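Local coordinates for protein luciferase-like monooxygenase (Streptomyces bottropensis, PDB 4US5) that probably acts as a flavin-dependent monooxygenase of the bacterial luciferase family, inserting oxygen from molecular oxygen into a substrate, at residues B[6-11]-B[40-45]; B[225-230]-B[310-315]; B[229-234]-B[326-331]; B[236-241]-B[259-264]. All blocks are in the same frame, centred on the assembly; numbering follows the deposited sequence.

How the interactions relate
Two of the four contacts pair strands of one curled parallel sheet, and the other two lie on the helices outside it. Interactions 1 and 2, with centres about 10 Å apart, are neighbours in that sheet: Ser-8 N lies 2.8 Å from Leu-310 O, a probable hydrogen bond that joins strand 6-11 to strand 309-313. Interaction 3 starts from the same strand end as interaction 2, sharing Cys-229 and Ala-230, and packs it on helix 319-332. Interaction 4 lies outermost, tied to interaction 2, its centre about 15 Å away, where Cys-228 SG is 3.5 Å from Tyr-240 N. Bound sodium ions gather where interactions 1 and 2 end, at Val-10, Glu-11 and Ser-314.

Interaction 1 of 4, residues B[6-11]-B[40-45]; sequences KLSVVE and YERFWV. With NA (sodium ion), chain R; NA (sodium ion), chain L.
Strand 6-11 and strand 42-45 form the first beta-alpha-beta unit of a TIM barrel, with helix 21-38 as the crossover, sorting side chains between barrel interior and helix layer. Val-9 is gripped at both backbone polar atoms: its N donates to Arg-42 O at 2.9 Å, nearly along the C=O axis, and its O accepts from Trp-44 N at 2.8 Å, almost straight at 175°. Glu-11 N to Trp-44 O (2.7 Å) continues the pattern, and Glu-41 N bonds to Leu-7 O. Val-9 and Phe-43 lie side by side toward the helices, Val-9 CG1 coming within 3.6 Å of Phe-43 CE2. On the other face, Val-10 CG2 sits more loosely by Trp-44 CE3.

The Tyr-40 ring crosses obliquely, its CE2 3.5 Å from Leu-7 CB and its CD2 near Val-9 CG2; the side chain also touches Leu-329 and Ala-330 of helix 319-332, and its hydroxyl is hydrogen-bonded to Tyr-326 O. An alanine here would probably loosen this end of the strand pair from that helix, because the ring's contacts there and the hydroxyl's bond would be lost.

Further out, Glu-309 holds Ser-8 OG by a hydrogen bond and Arg-42 by a salt bridge; the guanidinium also pairs with Asp-106. Val-10 O and Gln-12 OE1 bind one sodium ion. Glu-11 OE2 shares another with Ser-24 O and is hydrogen-bonded to Ser-28 OG, while Arg-322 pairs with Glu-11 OE1. The Glu-11 chain bends at chi2 (68°), its carboxylate stands 87° from the Phe-43 ring, and its OE2 lies 2.8 Å from the second sodium.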
loop_
_atom_site.group_PDB
_atom_site.type_symbol
_atom_site.label_atom_id
_atom_site.label_comp_id
_atom_site.label_asym_id
_atom_site.label_seq_id
_atom_site.Cartn_x
_atom_site.Cartn_y
_atom_site.Cartn_z
ATOM N N LYS B 6 -15.360 -19.945 -14.542
ATOM C CA LYS B 6 -14.901 -19.633 -13.208
ATOM C C LYS B 6 -15.415 -18.244 -12.785
ATOM O O LYS B 6 -15.777 -17.430 -13.627
ATOM C CB LYS B 6 -13.376 -19.641 -13.182
ATOM C CG LYS B 6 -12.766 -21.012 -13.431
ATOM C CD LYS B 6 -11.268 -20.950 -13.577
ATOM C CE LYS B 6 -10.773 -22.327 -14.005
ATOM N NZ LYS B 6 -9.354 -22.314 -14.429
ATOM N N LEU B 7 -15.449 -18.001 -11.483
ATOM C CA LEU B 7 -15.929 -16.725 -10.941
ATOM C C LEU B 7 -14.857 -16.043 -10.122
ATOM O O LEU B 7 -14.098 -16.697 -9.404
ATOM C CB LEU B 7 -17.134 -16.922 -10.070
ATOM C CG LEU B 7 -18.383 -17.540 -10.692
ATOM C CD1 LEU B 7 -19.462 -17.555 -9.620
ATOM C CD2 LEU B 7 -18.823 -16.756 -11.923
ATOM N N SER B 8 -14.795 -14.724 -10.261
ATOM C CA SER B 8 -13.880 -13.880 -9.529
ATOM C C SER B 8 -14.657 -12.630 -9.065
ATOM O O SER B 8 -15.850 -12.451 -9.399
ATOM C CB SER B 8 -12.710 -13.472 -10.391
ATOM O OG SER B 8 -11.839 -14.576 -10.555
ATOM N N VAL B 9 -14.027 -11.822 -8.212
ATOM C CA VAL B 9 -14.688 -10.636 -7.620
ATOM C C VAL B 9 -13.876 -9.400 -8.015
ATOM O O VAL B 9 -12.660 -9.435 -7.979
ATOM C CB VAL B 9 -14.761 -10.688 -6.078
ATOM C CG1 VAL B 9 -15.447 -9.462 -5.534
ATOM C CG2 VAL B 9 -15.425 -11.962 -5.584
ATOM N N VAL B 10 -14.573 -8.361 -8.472
ATOM C CA VAL B 10 -13.993 -7.046 -8.697
ATOM C C VAL B 10 -14.716 -6.095 -7.768
ATOM O O VAL B 10 -15.948 -5.932 -7.856
ATOM C CB VAL B 10 -14.108 -6.630 -10.187
ATOM C CG1 VAL B 10 -13.490 -5.272 -10.426
ATOM C CG2 VAL B 10 -13.435 -7.676 -11.081
ATOM N N GLU B 11 -13.957 -5.489 -6.858
ATOM C CA GLU B 11 -14.478 -4.745 -5.757
ATOM C C GLU B 11 -14.080 -3.268 -5.881
ATOM O O GLU B 11 -12.910 -2.920 -5.764
ATOM C CB GLU B 11 -13.940 -5.338 -4.446
ATOM C CG GLU B 11 -14.101 -4.444 -3.188
ATOM C CD GLU B 11 -15.542 -4.251 -2.763
ATOM O OE1 GLU B 11 -16.377 -3.799 -3.576
ATOM O OE2 GLU B 11 -15.857 -4.559 -1.593
ATOM N N TYR B 40 -13.865 -18.693 -5.367
ATOM C CA TYR B 40 -13.578 -17.690 -6.406
ATOM C C TYR B 40 -12.083 -17.695 -6.744
ATOM O O TYR B 40 -11.233 -17.971 -5.881
ATOM C CB TYR B 40 -14.082 -16.296 -5.959
ATOM C CG TYR B 40 -15.590 -16.115 -6.027
ATOM C CD1 TYR B 40 -16.429 -16.689 -5.106
ATOM C CD2 TYR B 40 -16.161 -15.277 -6.990
ATOM C CE1 TYR B 40 -17.812 -16.500 -5.174
ATOM C CE2 TYR B 40 -17.528 -15.074 -7.078
ATOM C CZ TYR B 40 -18.355 -15.689 -6.182
ATOM O OH TYR B 40 -19.703 -15.517 -6.242
ATOM N N GLU B 41 -11.751 -17.384 -7.984
ATOM C CA GLU B 41 -10.370 -17.449 -8.474
ATOM C C GLU B 41 -9.490 -16.305 -7.991
ATOM O O GLU B 41 -8.356 -16.534 -7.566
ATOM C CB GLU B 41 -10.300 -17.455 -10.007
ATOM C CG GLU B 41 -11.051 -18.567 -10.659
ATOM C CD GLU B 41 -10.529 -19.942 -10.315
ATOM O OE1 GLU B 41 -9.272 -20.094 -10.174
ATOM O OE2 GLU B 41 -11.399 -20.824 -10.110
ATOM N N ARG B 42 -10.000 -15.068 -8.113
ATOM C CA ARG B 42 -9.252 -13.857 -7.743
ATOM C C ARG B 42 -10.188 -12.790 -7.202
ATOM O O ARG B 42 -11.390 -12.787 -7.484
ATOM C CB ARG B 42 -8.415 -13.300 -8.899
ATOM C CG ARG B 42 -9.199 -12.673 -10.061
ATOM C CD ARG B 42 -8.372 -12.582 -11.334
ATOM N NE ARG B 42 -8.181 -13.886 -11.984
ATOM C CZ ARG B 42 -6.996 -14.441 -12.270
ATOM N NH1 ARG B 42 -5.847 -13.864 -11.917
ATOM N NH2 ARG B 42 -6.956 -15.602 -12.904
ATOM N N PHE B 43 -9.611 -11.878 -6.443
ATOM C CA PHE B 43 -10.333 -10.773 -5.841
ATOM C C PHE B 43 -9.552 -9.524 -6.239
ATOM O O PHE B 43 -8.399 -9.345 -5.821
ATOM C CB PHE B 43 -10.352 -10.933 -4.330
ATOM C CG PHE B 43 -11.248 -9.924 -3.619
ATOM C CD1 PHE B 43 -10.799 -8.635 -3.356
ATOM C CD2 PHE B 43 -12.528 -10.260 -3.254
ATOM C CE1 PHE B 43 -11.611 -7.729 -2.734
ATOM C CE2 PHE B 43 -13.335 -9.359 -2.614
ATOM C CZ PHE B 43 -12.872 -8.091 -2.345
ATOM N N TRP B 44 -10.159 -8.683 -7.062
ATOM C CA TRP B 44 -9.520 -7.471 -7.483
ATOM C C TRP B 44 -10.112 -6.263 -6.806
ATOM O O TRP B 44 -11.326 -6.190 -6.600
ATOM C CB TRP B 44 -9.667 -7.318 -8.995
ATOM C CG TRP B 44 -8.748 -8.139 -9.797
ATOM C CD1 TRP B 44 -7.761 -8.968 -9.346
ATOM C CD2 TRP B 44 -8.753 -8.258 -11.212
ATOM N NE1 TRP B 44 -7.123 -9.556 -10.397
ATOM C CE2 TRP B 44 -7.691 -9.122 -11.567
ATOM C CE3 TRP B 44 -9.527 -7.685 -12.228
ATOM C CZ2 TRP B 44 -7.426 -9.491 -12.873
ATOM C CZ3 TRP B 44 -9.246 -8.039 -13.546
ATOM C CH2 TRP B 44 -8.189 -8.901 -13.857
ATOM N N VAL B 45 -9.271 -5.279 -6.536
ATOM C CA VAL B 45 -9.695 -4.016 -5.937
ATOM C C VAL B 45 -9.474 -2.897 -6.973
ATOM O O VAL B 45 -8.349 -2.746 -7.481
ATOM C CB VAL B 45 -8.903 -3.708 -4.665
ATOM C CG1 VAL B 45 -9.373 -2.392 -4.013
ATOM C CG2 VAL B 45 -9.026 -4.847 -3.670
HETATM NA NA NA R . -18.108 -4.941 -6.636
HETATM NA NA NA L . -17.214 -2.826 0.138
HETATM O O HOH W 1 -14.157 -20.139 -9.716
HETATM O O HOH W 2 -19.851 -1.586 0.111
#

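Interaction 2 of 4, residues B[225-230]-B[310-315]; sequences VVVCCA and LGVVSM. With NA (sodium ion), chain M.
Val-226 offers a compact example of a strand side chain read atom by atom. Its CB lies 3.9 Å from Val-313 O, the oxygen that accepts from Val-227 N. CG1, anti to the backbone N, stays near the same oxygen. CG2 makes the closer contacts, 3.8 Å from Val-313 CG1 and 3.6 Å from SE of the selenomethionine Met-315, whose chain bends at chi2 and crosses the valine at about a right angle. Phe-193 packs on both Val-226 and Val-313.

The backbones are joined by three bonds. Val-225 N donates to Gly-311 O, Val-313 N to Val-225 O at 2.8 Å with an angle of 177°, and Val-227 N to Val-313 O at 3.0 Å. The strands cross at -58°, and past Val-227 they part. There a water donates to Val-227 O and accepts from Met-315 N at 2.9 Å. Ser-314 O turns to a sodium ion, 2.9 Å away. On the opposite face, Val-227 CG2 meets Val-312 CG1, with Leu-329 of helix 319-332 packed against both residues. Parallel pairing with strong twist, bridged by one water past Val-227, joins strands 221-229 and 309-313, neighbours in the TIM barrel although strand 286-289 comes between them in sequence.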
loop_
_atom_site.group_PDB
_atom_site.type_symbol
_atom_site.label_atom_id
_atom_site.label_comp_id
_atom_site.label_asym_id
_atom_site.label_seq_id
_atom_site.Cartn_x
_atom_site.Cartn_y
_atom_site.Cartn_z
ATOM N N VAL B 225 -18.438 -8.117 -15.166
ATOM C CA VAL B 225 -19.875 -7.973 -15.247
ATOM C C VAL B 225 -20.404 -7.553 -13.889
ATOM O O VAL B 225 -19.932 -8.034 -12.869
ATOM C CB VAL B 225 -20.574 -9.298 -15.640
ATOM C CG1 VAL B 225 -20.412 -9.575 -17.127
ATOM C CG2 VAL B 225 -20.070 -10.476 -14.814
ATOM N N VAL B 226 -21.404 -6.677 -13.896
ATOM C CA VAL B 226 -22.225 -6.448 -12.746
ATOM C C VAL B 226 -23.304 -7.516 -12.680
ATOM O O VAL B 226 -23.989 -7.837 -13.697
ATOM C CB VAL B 226 -22.876 -5.062 -12.787
ATOM C CG1 VAL B 226 -23.995 -4.946 -11.787
ATOM C CG2 VAL B 226 -21.856 -3.998 -12.536
ATOM N N VAL B 227 -23.441 -8.120 -11.506
ATOM C CA VAL B 227 -24.476 -9.099 -11.292
ATOM C C VAL B 227 -25.210 -8.778 -10.011
ATOM O O VAL B 227 -24.592 -8.436 -8.999
ATOM C CB VAL B 227 -23.906 -10.518 -11.179
ATOM C CG1 VAL B 227 -25.010 -11.550 -10.989
ATOM C CG2 VAL B 227 -23.042 -10.843 -12.382
ATOM N N CYS B 228 -26.529 -8.888 -10.070
ATOM C CA CYS B 228 -27.378 -8.753 -8.906
ATOM C C CYS B 228 -28.273 -9.987 -8.824
ATOM O O CYS B 228 -29.264 -10.113 -9.564
ATOM C CB CYS B 228 -28.205 -7.470 -9.050
ATOM S SG CYS B 228 -29.255 -7.115 -7.645
ATOM N N CYS B 229 -27.864 -10.945 -7.989
ATOM C CA CYS B 229 -28.514 -12.247 -7.893
ATOM C C CYS B 229 -29.214 -12.406 -6.526
ATOM O O CYS B 229 -28.690 -11.990 -5.480
ATOM C CB CYS B 229 -27.505 -13.354 -8.114
ATOM S SG CYS B 229 -28.204 -15.016 -8.062
ATOM N N ALA B 230 -30.427 -12.949 -6.540
ATOM C CA ALA B 230 -31.146 -13.273 -5.300
ATOM C C ALA B 230 -31.958 -14.529 -5.576
ATOM O O ALA B 230 -31.954 -15.021 -6.691
ATOM C CB ALA B 230 -32.052 -12.161 -4.887
ATOM N N LEU B 310 -15.494 -14.847 -14.946
ATOM C CA LEU B 310 -16.305 -13.669 -14.846
ATOM C C LEU B 310 -15.809 -12.927 -13.633
ATOM O O LEU B 310 -15.802 -13.500 -12.523
ATOM C CB LEU B 310 -17.772 -14.021 -14.677
ATOM C CG LEU B 310 -18.371 -14.875 -15.800
ATOM C CD1 LEU B 310 -19.739 -15.384 -15.454
ATOM C CD2 LEU B 310 -18.377 -14.085 -17.094
ATOM N N GLY B 311 -15.441 -11.670 -13.835
ATOM C CA GLY B 311 -15.123 -10.740 -12.734
ATOM C C GLY B 311 -16.398 -10.023 -12.252
ATOM O O GLY B 311 -16.955 -9.159 -12.932
ATOM N N VAL B 312 -16.895 -10.431 -11.106
ATOM C CA VAL B 312 -18.242 -10.068 -10.696
ATOM C C VAL B 312 -18.230 -8.855 -9.823
ATOM O O VAL B 312 -17.720 -8.882 -8.665
ATOM C CB VAL B 312 -18.957 -11.215 -9.969
ATOM C CG1 VAL B 312 -20.352 -10.810 -9.519
ATOM C CG2 VAL B 312 -19.018 -12.470 -10.866
ATOM N N VAL B 313 -18.831 -7.808 -10.349
ATOM C CA VAL B 313 -18.926 -6.508 -9.715
ATOM C C VAL B 313 -20.353 -6.419 -9.165
ATOM O O VAL B 313 -21.304 -7.001 -9.733
ATOM C CB VAL B 313 -18.713 -5.382 -10.763
ATOM C CG1 VAL B 313 -18.827 -4.011 -10.160
ATOM C CG2 VAL B 313 -17.371 -5.534 -11.457
ATOM N N SER B 314 -20.516 -5.677 -8.074
ATOM C CA SER B 314 -21.829 -5.442 -7.516
ATOM C C SER B 314 -22.005 -3.992 -7.028
ATOM O O SER B 314 -21.041 -3.328 -6.620
ATOM C CB SER B 314 -22.117 -6.451 -6.412
ATOM O OG SER B 314 -21.102 -6.415 -5.403
HETATM N N MSE B 315 -23.245 -3.514 -7.098
HETATM C CA MSE B 315 -23.623 -2.194 -6.594
HETATM C C MSE B 315 -24.849 -2.417 -5.742
HETATM O O MSE B 315 -25.945 -2.037 -6.113
HETATM C CB MSE B 315 -23.922 -1.266 -7.753
HETATM C CG MSE B 315 -22.660 -0.646 -8.349
HETATM SE SE MSE B 315 -21.827 -1.871 -9.612
HETATM C CE MSE B 315 -20.600 -0.635 -10.517
HETATM NA NA NA M . -21.975 -3.808 -3.883
HETATM O O HOH W 3 -25.032 -5.568 -8.203
HETATM O O HOH W 4 -21.803 -2.919 -1.380
#

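Interaction 3 of 4, residues B[229-234]-B[326-331]; sequences CAETDA and YRLLAE
Two hydrogen bonds grip OH of Tyr-326, one with Val-312 O and one with Ser-314 OG, so the start of segment 326-331 is tied to the end of strand 309-313. Its ring is held well away from residues 229-234, and no hydrogen bond crosses between the two segments; what joins them is van der Waals contact, mostly through Leu-328.

With CG anti to the carbonyl carbon (chi1 -68°), the branches of Leu-328 divide the work: CD1 presses on the backbone at Ala-230 C, 3.5 Å away, and CD2 lies 3.8 Å from Glu-231 OE1. Nearer the helix, Leu-328 CB meets Cys-229 SG at 3.9 Å, the sulphur standing anti to its own backbone N. Leu-329 CG approaches Cys-229 CB at 4.3 Å, and Val-294 of helix 291-305 packs on both residues.

Glu-231 bends at chi2 (72°) and crosses Leu-328 at about a right angle. The like charge of Glu-331, its OE1 5.7 Å from Glu-231 OE2, is likely to have only a small effect. Thr-232 OG1 then N-caps the following helix through Glu-235 N. Helix 319-332, the last of the chain, packing on the end of strand 221-229 is consistent with the outer helix layer of a TIM barrel.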
loop_
_atom_site.group_PDB
_atom_site.type_symbol
_atom_site.label_atom_id
_atom_site.label_comp_id
_atom_site.label_asym_id
_atom_site.label_seq_id
_atom_site.Cartn_x
_atom_site.Cartn_y
_atom_site.Cartn_z
ATOM N N CYS B 229 -27.864 -10.945 -7.989
ATOM C CA CYS B 229 -28.514 -12.247 -7.893
ATOM C C CYS B 229 -29.214 -12.406 -6.526
ATOM O O CYS B 229 -28.690 -11.990 -5.480
ATOM C CB CYS B 229 -27.505 -13.354 -8.114
ATOM S SG CYS B 229 -28.204 -15.016 -8.062
ATOM N N ALA B 230 -30.427 -12.949 -6.540
ATOM C CA ALA B 230 -31.146 -13.273 -5.300
ATOM C C ALA B 230 -31.958 -14.529 -5.576
ATOM O O ALA B 230 -31.954 -15.021 -6.691
ATOM C CB ALA B 230 -32.052 -12.161 -4.887
ATOM N N GLU B 231 -32.578 -15.075 -4.536
ATOM C CA GLU B 231 -33.179 -16.404 -4.650
ATOM C C GLU B 231 -34.259 -16.441 -5.728
ATOM O O GLU B 231 -34.431 -17.448 -6.360
ATOM C CB GLU B 231 -33.709 -16.865 -3.304
ATOM C CG GLU B 231 -34.089 -18.343 -3.280
ATOM C CD GLU B 231 -32.872 -19.290 -3.305
ATOM O OE1 GLU B 231 -32.203 -19.398 -2.241
ATOM O OE2 GLU B 231 -32.588 -19.937 -4.369
ATOM N N THR B 232 -34.970 -15.337 -5.906
ATOM C CA THR B 232 -36.083 -15.260 -6.896
ATOM C C THR B 232 -35.892 -14.010 -7.728
ATOM O O THR B 232 -35.216 -13.075 -7.287
ATOM C CB THR B 232 -37.461 -15.142 -6.187
ATOM O OG1 THR B 232 -37.492 -13.950 -5.405
ATOM C CG2 THR B 232 -37.746 -16.351 -5.296
ATOM N N ASP B 233 -36.482 -13.984 -8.924
ATOM C CA ASP B 233 -36.432 -12.824 -9.786
ATOM C C ASP B 233 -36.978 -11.581 -9.091
ATOM O O ASP B 233 -36.435 -10.501 -9.253
ATOM C CB ASP B 233 -37.195 -13.069 -11.123
ATOM C CG ASP B 233 -36.452 -14.063 -12.107
ATOM O OD1 ASP B 233 -35.194 -14.015 -12.258
ATOM O OD2 ASP B 233 -37.163 -14.877 -12.774
ATOM N N ALA B 234 -38.050 -11.739 -8.302
ATOM C CA ALA B 234 -38.654 -10.599 -7.626
ATOM C C ALA B 234 -37.682 -10.011 -6.587
ATOM O O ALA B 234 -37.591 -8.803 -6.440
ATOM C CB ALA B 234 -39.953 -10.992 -6.929
ATOM N N TYR B 326 -23.290 -13.277 -3.968
ATOM C CA TYR B 326 -22.105 -14.004 -4.271
ATOM C C TYR B 326 -22.164 -15.484 -3.876
ATOM O O TYR B 326 -21.558 -16.317 -4.531
ATOM C CB TYR B 326 -20.845 -13.296 -3.663
ATOM C CG TYR B 326 -20.443 -12.063 -4.418
ATOM C CD1 TYR B 326 -20.970 -10.830 -4.101
ATOM C CD2 TYR B 326 -19.501 -12.117 -5.456
ATOM C CE1 TYR B 326 -20.606 -9.674 -4.800
ATOM C CE2 TYR B 326 -19.145 -10.961 -6.158
ATOM C CZ TYR B 326 -19.704 -9.753 -5.825
ATOM O OH TYR B 326 -19.292 -8.581 -6.498
ATOM N N ARG B 327 -22.845 -15.789 -2.762
ATOM C CA ARG B 327 -23.070 -17.173 -2.337
ATOM C C ARG B 327 -23.907 -17.935 -3.363
ATOM O O ARG B 327 -23.565 -19.028 -3.757
ATOM C CB ARG B 327 -23.827 -17.204 -1.015
ATOM C CG ARG B 327 -22.964 -17.038 0.179
ATOM C CD ARG B 327 -23.623 -17.721 1.387
ATOM N NE ARG B 327 -23.076 -17.216 2.614
ATOM C CZ ARG B 327 -22.047 -17.775 3.242
ATOM N NH1 ARG B 327 -21.477 -18.870 2.746
ATOM N NH2 ARG B 327 -21.586 -17.235 4.373
ATOM N N LEU B 328 -24.976 -17.319 -3.801
ATOM C CA LEU B 328 -25.884 -17.956 -4.787
ATOM C C LEU B 328 -25.191 -18.178 -6.113
ATOM O O LEU B 328 -25.348 -19.235 -6.748
ATOM C CB LEU B 328 -27.135 -17.112 -4.986
ATOM C CG LEU B 328 -28.099 -17.017 -3.832
ATOM C CD1 LEU B 328 -29.124 -15.939 -4.113
ATOM C CD2 LEU B 328 -28.776 -18.372 -3.535
ATOM N N LEU B 329 -24.330 -17.231 -6.514
ATOM C CA LEU B 329 -23.558 -17.401 -7.736
ATOM C C LEU B 329 -22.548 -18.562 -7.669
ATOM O O LEU B 329 -22.385 -19.309 -8.633
ATOM C CB LEU B 329 -22.806 -16.100 -8.110
ATOM C CG LEU B 329 -23.617 -14.973 -8.691
ATOM C CD1 LEU B 329 -22.785 -13.676 -8.726
ATOM C CD2 LEU B 329 -24.082 -15.365 -10.085
ATOM N N ALA B 330 -21.838 -18.677 -6.558
ATOM C CA ALA B 330 -20.913 -19.754 -6.388
ATOM C C ALA B 330 -21.633 -21.108 -6.555
ATOM O O ALA B 330 -21.080 -22.038 -7.145
ATOM C CB ALA B 330 -20.259 -19.694 -5.023
ATOM N N GLU B 331 -22.798 -21.220 -5.958
ATOM C CA GLU B 331 -23.610 -22.478 -6.026
ATOM C C GLU B 331 -24.095 -22.700 -7.483
ATOM O O GLU B 331 -23.933 -23.771 -8.046
ATOM C CB GLU B 331 -24.800 -22.358 -5.078
ATOM C CG GLU B 331 -25.732 -23.574 -5.032
ATOM C CD GLU B 331 -26.994 -23.344 -4.171
ATOM O OE1 GLU B 331 -27.389 -22.174 -3.912
ATOM O OE2 GLU B 331 -27.613 -24.355 -3.767
#

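Interaction 4 of 4, residues B[236-241]-B[259-264]; sequences AQRVYA and PPADLA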
loop_
_atom_site.group_PDB
_atom_site.type_symbol
_atom_site.label_atom_id
_atom_site.label_comp_id
_atom_site.label_asym_id
_atom_site.label_seq_id
_atom_site.Cartn_x
_atom_site.Cartn_y
_atom_site.Cartn_z
ATOM N N ALA B 236 -34.437 -10.337 -6.600
ATOM C CA ALA B 236 -33.317 -9.748 -7.378
ATOM C C ALA B 236 -33.690 -8.363 -7.851
ATOM O O ALA B 236 -32.852 -7.441 -7.814
ATOM C CB ALA B 236 -32.951 -10.619 -8.561
ATOM N N GLN B 237 -34.936 -8.180 -8.338
ATOM C CA GLN B 237 -35.342 -6.852 -8.845
ATOM C C GLN B 237 -35.363 -5.821 -7.744
ATOM O O GLN B 237 -35.003 -4.668 -7.959
ATOM C CB GLN B 237 -36.722 -6.903 -9.520
ATOM C CG GLN B 237 -36.695 -7.559 -10.900
ATOM C CD GLN B 237 -35.802 -6.828 -11.878
ATOM O OE1 GLN B 237 -35.802 -5.593 -11.945
ATOM N NE2 GLN B 237 -35.042 -7.570 -12.625
ATOM N N ARG B 238 -35.779 -6.229 -6.552
ATOM C CA ARG B 238 -35.773 -5.341 -5.403
ATOM C C ARG B 238 -34.321 -4.874 -5.088
ATOM O O ARG B 238 -34.064 -3.676 -4.943
ATOM C CB ARG B 238 -36.360 -6.025 -4.179
ATOM C CG ARG B 238 -36.239 -5.234 -2.879
ATOM C CD ARG B 238 -36.679 -6.034 -1.654
ATOM N NE ARG B 238 -36.194 -5.360 -0.437
ATOM C CZ ARG B 238 -35.001 -5.527 0.127
ATOM N NH1 ARG B 238 -34.156 -6.456 -0.295
ATOM N NH2 ARG B 238 -34.685 -4.802 1.190
ATOM N N VAL B 239 -33.409 -5.825 -4.996
ATOM C CA VAL B 239 -31.978 -5.499 -4.696
ATOM C C VAL B 239 -31.384 -4.588 -5.830
ATOM O O VAL B 239 -30.632 -3.642 -5.562
ATOM C CB VAL B 239 -31.140 -6.788 -4.485
ATOM C CG1 VAL B 239 -29.670 -6.443 -4.227
ATOM C CG2 VAL B 239 -31.696 -7.598 -3.327
ATOM N N TYR B 240 -31.797 -4.831 -7.073
ATOM C CA TYR B 240 -31.338 -4.075 -8.241
ATOM C C TYR B 240 -31.839 -2.629 -8.287
ATOM O O TYR B 240 -31.241 -1.794 -8.927
ATOM C CB TYR B 240 -31.824 -4.809 -9.513
ATOM C CG TYR B 240 -31.440 -4.203 -10.815
ATOM C CD1 TYR B 240 -30.119 -3.839 -11.095
ATOM C CD2 TYR B 240 -32.390 -4.068 -11.842
ATOM C CE1 TYR B 240 -29.762 -3.312 -12.326
ATOM C CE2 TYR B 240 -32.028 -3.571 -13.092
ATOM C CZ TYR B 240 -30.726 -3.202 -13.326
ATOM O OH TYR B 240 -30.398 -2.680 -14.551
ATOM N N ALA B 241 -32.921 -2.343 -7.583
ATOM C CA ALA B 241 -33.511 -1.013 -7.596
ATOM C C ALA B 241 -32.533 0.075 -7.131
ATOM O O ALA B 241 -32.543 1.191 -7.639
ATOM C CB ALA B 241 -34.767 -1.000 -6.746
ATOM N N PRO B 259 -28.379 4.216 -2.685
ATOM C CA PRO B 259 -29.611 4.243 -1.875
ATOM C C PRO B 259 -30.114 2.852 -1.419
ATOM O O PRO B 259 -29.862 1.824 -2.087
ATOM C CB PRO B 259 -30.623 4.875 -2.817
ATOM C CG PRO B 259 -30.158 4.511 -4.192
ATOM C CD PRO B 259 -28.645 4.480 -4.113
ATOM N N PRO B 260 -30.880 2.817 -0.318
ATOM C CA PRO B 260 -31.426 1.532 0.140
ATOM C C PRO B 260 -32.426 0.973 -0.852
ATOM O O PRO B 260 -33.106 1.744 -1.540
ATOM C CB PRO B 260 -32.073 1.863 1.500
ATOM C CG PRO B 260 -31.872 3.312 1.744
ATOM C CD PRO B 260 -31.230 3.954 0.553
ATOM N N ALA B 261 -32.524 -0.356 -0.899
ATOM C CA ALA B 261 -33.327 -1.040 -1.896
ATOM C C ALA B 261 -34.808 -0.638 -1.842
ATOM O O ALA B 261 -35.416 -0.350 -2.869
ATOM C CB ALA B 261 -33.175 -2.556 -1.745
ATOM N N ASP B 262 -35.395 -0.675 -0.659
ATOM C CA ASP B 262 -36.856 -0.442 -0.531
ATOM C C ASP B 262 -37.231 0.979 -0.922
ATOM O O ASP B 262 -38.164 1.193 -1.698
ATOM C CB ASP B 262 -37.340 -0.804 0.866
ATOM C CG ASP B 262 -37.316 -2.308 1.113
ATOM O OD1 ASP B 262 -37.628 -3.074 0.176
ATOM O OD2 ASP B 262 -37.001 -2.724 2.235
ATOM N N LEU B 263 -36.450 1.936 -0.476
ATOM C CA LEU B 263 -36.602 3.315 -0.928
ATOM C C LEU B 263 -36.466 3.416 -2.441
ATOM O O LEU B 263 -37.237 4.121 -3.114
ATOM C CB LEU B 263 -35.541 4.195 -0.284
ATOM C CG LEU B 263 -35.556 5.716 -0.569
ATOM C CD1 LEU B 263 -34.874 6.504 0.554
ATOM C CD2 LEU B 263 -34.900 6.072 -1.892
ATOM N N ALA B 264 -35.457 2.743 -2.987
ATOM C CA ALA B 264 -35.247 2.775 -4.429
ATOM C C ALA B 264 -36.417 2.163 -5.202
ATOM O O ALA B 264 -36.777 2.657 -6.256
ATOM C CB ALA B 264 -33.924 2.073 -4.794
#
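A side-on salt bridge with an alanine methyl over the guanidinium face shows how one arginine can serve two neighbours on a second helix. The Arg-238 chain runs extended from CG to NE, with CG anti to the backbone N (chi1 173°), and brings the guanidinium obliquely across Asp-262. Its NE donates to Asp-262 OD1 at 2.8 Å, and its NH2 to Asp-262 OD2 at 3.3 Å, the second bond being longer but straighter, at 174°. Both oxygens lie close to the guanidinium plane, whereas both nitrogens approach from above the carboxylate, the two planes being turned 57° apart. The acid is thus met at the arginine's edge, while Ala-261 CB stands over the centre of one guanidinium face, 4.0 Å from Arg-238 CZ.

Below the ion pair, small side chains let the backbones come close. Ala-261 CB touches Arg-238 O at 3.5 Å. One turn along, Ala-264 CB lies 3.3 Å from Ala-241 O and 3.7 Å from Ala-241 CB, a methyl-to-methyl contact. An alanine in place of Arg-238 would probably weaken the hold between the two helices at this end, since both salt-bridge bonds and the flat cover over Ala-261 would be lost.

Arg-238 NH1 turns elsewhere, to a salt bridge with Glu-235 in its own helix. Helix 233-251 lies between strands 221-229 and 286-289, which Tyr-240 touches, and helix 261-268, which starts just after Pro-260 and also sets Leu-263 and Ala-264 against Leu-245 of helix 233-251.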